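Local coordinates for methylaspartate ammonia-lyase (Citrobacter amalonaticus, PDB 1KKO), which catalyses the reversible, magnesium-dependent anti elimination of ammonia from L-threo-3-methylaspartate to give mesaconate, at residues P282-I285 with R286-A290; N400-N403 with R404-L408. All blocks are in the same frame, centred on the assembly; numbering follows the deposited sequence.

In the fold
Both contacts are local, each formed by side chains three or four residues apart within a single helix of the C-terminal TIM-barrel region. Contact 1 lies in the first half of helix 281-298, the helix between barrel strands 270-273 and 303-306. Its inner side chains come near the metal site: Gln284 is about 7 Å from the magnesium ligand Asp307 and Leu288 about 9 Å from Glu273, side chain to side chain. Contact 2, on helix 392-410, lies away from the annotated sites and meets the second subunit instead. The two centres are 39 Å apart, on opposite sides of the chain's centre, and the nearest atoms about 26 Å apart.

Contact 1. Residues P282-I285 with R286-A290; sequences PDQI and RMLTA
Gln284 and Leu288, one turn apart, form the closely packed side of this helix. Leu288 CG rests 3.4 Å from Gln284 O, and the leucine branch also reaches the amide end of the glutamine, with Leu288 CD2 3.9 Å from Gln284 NE2. That amide is held from outside: Gln284 OE1 accepts from Ala278 N, and NE2 donates to Val276 O. Beyond it, Leu288 packs on Ile304 and Ala306 of strand 303-306 and, like Gln284, on Phe319 of helix 313-321, as expected for a helix laid against the strands of a TIM barrel.

The solvent side is looser and carries charge. Arg286 bends at chi3 (-71°), which folds its guanidinium back toward the start of the helix, where NH1 forms a salt bridge with Asp283 OD1 at 2.8 Å. The aspartate oxygen lies at the edge of the guanidinium, close to its plane, yet the carboxylate and guanidinium planes are 69° apart, and the bridge runs through OD1 alone. Pro282 O sits 3.5 Å above the centre of one guanidinium face, and a water oxygen accepts from Arg286 NE at 2.8 Å, bonding only weakly to Asp283 OD1.

Farther along, Thr289 OG1 donates to Ile285 O at 2.8 Å, from the face opposite that used by Thr289 N. Two backbone bonds would fix the rotation of the buried Gln284 amide, whereas the one-pronged, solvent-side ion pair is probably less rigidly set.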
loop_
_atom_site.group_PDB
_atom_site.type_symbol
_atom_site.label_atom_id
_atom_site.label_comp_id
_atom_site.label_asym_id
_atom_site.label_seq_id
_atom_site.Cartn_x
_atom_site.Cartn_y
_atom_site.Cartn_z
ATOM N N PRO A 282 31.214 16.454 -4.439
ATOM C CA PRO A 282 32.156 16.765 -5.525
ATOM C C PRO A 282 32.865 15.535 -6.103
ATOM O O PRO A 282 32.986 15.421 -7.328
ATOM C CB PRO A 282 33.149 17.739 -4.881
ATOM C CG PRO A 282 32.471 18.261 -3.691
ATOM C CD PRO A 282 31.525 17.189 -3.206
ATOM N N ASP A 283 33.323 14.624 -5.250
ATOM C CA ASP A 283 33.987 13.423 -5.740
ATOM C C ASP A 283 33.004 12.489 -6.455
ATOM O O ASP A 283 33.384 11.794 -7.384
ATOM C CB ASP A 283 34.681 12.663 -4.606
ATOM C CG ASP A 283 35.896 13.393 -4.058
ATOM O OD1 ASP A 283 36.418 14.313 -4.730
ATOM O OD2 ASP A 283 36.390 13.088 -2.961
ATOM N N GLN A 284 31.750 12.459 -6.003
ATOM C CA GLN A 284 30.744 11.610 -6.632
ATOM C C GLN A 284 30.475 12.082 -8.067
ATOM O O GLN A 284 30.411 11.279 -8.992
ATOM C CB GLN A 284 29.461 11.606 -5.801
ATOM C CG GLN A 284 28.396 10.650 -6.306
ATOM C CD GLN A 284 28.785 9.195 -6.195
ATOM O OE1 GLN A 284 29.753 8.849 -5.511
ATOM N NE2 GLN A 284 28.011 8.321 -6.833
ATOM N N ILE A 285 30.344 13.392 -8.235
ATOM C CA ILE A 285 30.123 13.966 -9.556
ATOM C C ILE A 285 31.295 13.613 -10.479
ATOM O O ILE A 285 31.102 13.135 -11.604
ATOM C CB ILE A 285 29.928 15.491 -9.455
ATOM C CG1 ILE A 285 28.585 15.791 -8.778
ATOM C CG2 ILE A 285 30.002 16.146 -10.836
ATOM C CD1 ILE A 285 28.344 17.243 -8.533
ATOM N N ARG A 286 32.513 13.807 -9.985
ATOM C CA ARG A 286 33.690 13.498 -10.796
ATOM C C ARG A 286 33.763 12.015 -11.166
ATOM O O ARG A 286 34.067 11.653 -12.300
ATOM C CB ARG A 286 34.957 13.931 -10.075
ATOM C CG ARG A 286 35.268 15.387 -10.287
ATOM C CD ARG A 286 36.610 15.786 -9.735
ATOM N NE ARG A 286 36.575 15.794 -8.280
ATOM C CZ ARG A 286 36.232 16.836 -7.536
ATOM N NH1 ARG A 286 36.236 16.725 -6.214
ATOM N NH2 ARG A 286 35.881 17.990 -8.094
HETATM N N MSE A 287 33.453 11.150 -10.213
HETATM C CA MSE A 287 33.503 9.732 -10.463
HETATM C C MSE A 287 32.477 9.274 -11.500
HETATM O O MSE A 287 32.782 8.502 -12.405
HETATM C CB MSE A 287 33.240 9.011 -9.161
HETATM C CG MSE A 287 33.048 7.553 -9.329
HETATM SE SE MSE A 287 34.675 6.621 -9.695
HETATM C CE MSE A 287 35.948 7.723 -8.823
ATOM N N LEU A 288 31.235 9.723 -11.360
ATOM C CA LEU A 288 30.223 9.332 -12.326
ATOM C C LEU A 288 30.577 9.858 -13.715
ATOM O O LEU A 288 30.382 9.162 -14.706
ATOM C CB LEU A 288 28.851 9.836 -11.910
ATOM C CG LEU A 288 28.279 9.253 -10.620
ATOM C CD1 LEU A 288 26.860 9.779 -10.432
ATOM C CD2 LEU A 288 28.288 7.744 -10.639
ATOM N N THR A 289 31.100 11.081 -13.777
ATOM C CA THR A 289 31.491 11.674 -15.057
ATOM C C THR A 289 32.507 10.786 -15.755
ATOM O O THR A 289 32.405 10.507 -16.942
ATOM C CB THR A 289 32.068 13.079 -14.836
ATOM O OG1 THR A 289 31.064 13.938 -14.273
ATOM C CG2 THR A 289 32.464 13.736 -16.160
ATOM N N ALA A 290 33.492 10.328 -14.997
ATOM C CA ALA A 290 34.512 9.439 -15.534
ATOM C C ALA A 290 33.950 8.099 -16.011
ATOM O O ALA A 290 34.356 7.584 -17.045
ATOM C CB ALA A 290 35.609 9.231 -14.518
HETATM O O HOH W 1 37.741 13.333 -7.778
#

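Contact 2. Residues N400-N403 with R404-L408; sequences NEMN and RTIAL
Glu401 O is gripped twice by Thr405, by OG1 at 2.7 Å and by the backbone N at 2.9 Å, the two donors arriving from opposite faces of the carbonyl plane. With OG1 beside the backbone N (chi1 -61°), the threonine hydroxyl is directed back at this carbonyl one turn earlier. A water bridges the same hydroxyl to Glu401 OE2, donating to both oxygens; OE2 is also bonded to His373 of helix 365-378.

The other carboxylate oxygen serves Arg404. Arg404 NH2 donates at 3.0 Å to the anti lone pair of Glu401 OE1, while Arg404 NE adds a weak bond to the same oxygen at 3.4 Å. The two side chains meet at about a right angle, their planar groups 65° apart. Asn400 O lies 3.6 Å above the centre of one guanidinium face.

This i to i+3 salt bridge belongs to helix 392-410, which follows the last barrel strand, 382-384, and lies at the interface of the homodimer. There Arg404 NH1 bonds to Ser54 of the second subunit and NH2 forms a salt bridge with Glu365 of that subunit, so the guanidinium has acidic partners on both chains, which would probably stabilise its positive charge. Asn400 ND2 donates to Tyr12 O, also of the second subunit, and a water joins ND2 to Arg404 NH1. In contact with Val372 and Ala166 of its own chain, Met402 lies alongside Ile406, with Met402 CG 4.1 Å from Ile406 CD1.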
loop_
_atom_site.group_PDB
_atom_site.type_symbol
_atom_site.label_atom_id
_atom_site.label_comp_id
_atom_site.label_asym_id
_atom_site.label_seq_id
_atom_site.Cartn_x
_atom_site.Cartn_y
_atom_site.Cartn_z
ATOM N N ASN A 400 -2.873 3.455 -10.523
ATOM C CA ASN A 400 -4.292 3.775 -10.609
ATOM C C ASN A 400 -4.545 5.267 -10.482
ATOM O O ASN A 400 -5.433 5.789 -11.131
ATOM C CB ASN A 400 -5.115 2.991 -9.597
ATOM C CG ASN A 400 -5.008 1.489 -9.771
ATOM O OD1 ASN A 400 -4.349 0.969 -10.681
ATOM N ND2 ASN A 400 -5.700 0.774 -8.892
ATOM N N GLU A 401 -3.826 5.967 -9.609
ATOM C CA GLU A 401 -4.005 7.412 -9.534
ATOM C C GLU A 401 -3.618 8.043 -10.869
ATOM O O GLU A 401 -4.285 8.963 -11.359
ATOM C CB GLU A 401 -3.168 8.044 -8.425
ATOM C CG GLU A 401 -3.318 9.556 -8.333
ATOM C CD GLU A 401 -4.671 10.014 -7.791
ATOM O OE1 GLU A 401 -5.487 9.163 -7.377
ATOM O OE2 GLU A 401 -4.914 11.237 -7.709
HETATM N N MSE A 402 -2.548 7.541 -11.477
HETATM C CA MSE A 402 -2.096 8.070 -12.756
HETATM C C MSE A 402 -3.180 7.920 -13.803
HETATM O O MSE A 402 -3.527 8.880 -14.510
HETATM C CB MSE A 402 -0.837 7.327 -13.178
HETATM C CG MSE A 402 -0.172 7.878 -14.411
HETATM SE SE MSE A 402 1.422 6.870 -14.882
HETATM C CE MSE A 402 0.548 5.239 -15.584
ATOM N N ASN A 403 -3.728 6.721 -13.914
ATOM C CA ASN A 403 -4.756 6.492 -14.927
ATOM C C ASN A 403 -6.088 7.169 -14.630
ATOM O O ASN A 403 -6.762 7.632 -15.548
ATOM C CB ASN A 403 -4.883 5.014 -15.227
ATOM C CG ASN A 403 -3.619 4.457 -15.852
ATOM O OD1 ASN A 403 -3.014 5.102 -16.702
ATOM N ND2 ASN A 403 -3.205 3.269 -15.421
ATOM N N ARG A 404 -6.449 7.272 -13.360
ATOM C CA ARG A 404 -7.640 8.014 -12.992
ATOM C C ARG A 404 -7.486 9.471 -13.403
ATOM O O ARG A 404 -8.415 10.090 -13.912
ATOM C CB ARG A 404 -7.886 7.974 -11.479
ATOM C CG ARG A 404 -8.588 6.738 -10.955
ATOM C CD ARG A 404 -9.048 6.916 -9.530
ATOM N NE ARG A 404 -7.936 7.071 -8.577
ATOM C CZ ARG A 404 -7.308 6.053 -7.986
ATOM N NH1 ARG A 404 -7.651 4.806 -8.258
ATOM N NH2 ARG A 404 -6.339 6.283 -7.119
ATOM N N THR A 405 -6.305 10.011 -13.163
ATOM C CA THR A 405 -6.049 11.419 -13.411
ATOM C C THR A 405 -6.000 11.719 -14.901
ATOM O O THR A 405 -6.546 12.734 -15.347
ATOM C CB THR A 405 -4.761 11.842 -12.721
ATOM O OG1 THR A 405 -4.908 11.636 -11.309
ATOM C CG2 THR A 405 -4.519 13.347 -12.878
ATOM N N ILE A 406 -5.364 10.853 -15.676
ATOM C CA ILE A 406 -5.353 11.014 -17.120
ATOM C C ILE A 406 -6.796 11.016 -17.620
ATOM O O ILE A 406 -7.150 11.844 -18.461
ATOM C CB ILE A 406 -4.525 9.915 -17.769
ATOM C CG1 ILE A 406 -3.043 10.184 -17.500
ATOM C CG2 ILE A 406 -4.806 9.826 -19.268
ATOM C CD1 ILE A 406 -2.120 9.056 -17.830
ATOM N N ALA A 407 -7.636 10.117 -17.109
ATOM C CA ALA A 407 -9.025 10.059 -17.547
ATOM C C ALA A 407 -9.735 11.361 -17.215
ATOM O O ALA A 407 -10.506 11.866 -18.041
ATOM C CB ALA A 407 -9.744 8.901 -16.915
ATOM N N LEU A 408 -9.522 11.905 -16.020
ATOM C CA LEU A 408 -10.143 13.178 -15.660
ATOM C C LEU A 408 -9.687 14.299 -16.598
ATOM O O LEU A 408 -10.499 15.106 -17.077
ATOM C CB LEU A 408 -9.831 13.572 -14.216
ATOM C CG LEU A 408 -10.511 12.739 -13.128
ATOM C CD1 LEU A 408 -9.945 13.135 -11.788
ATOM C CD2 LEU A 408 -12.014 12.939 -13.164
HETATM O O HOH W 2 -7.038 2.448 -6.840
HETATM O O HOH W 3 -8.102 9.467 -6.816
HETATM O O HOH W 4 -6.903 12.177 -9.406
#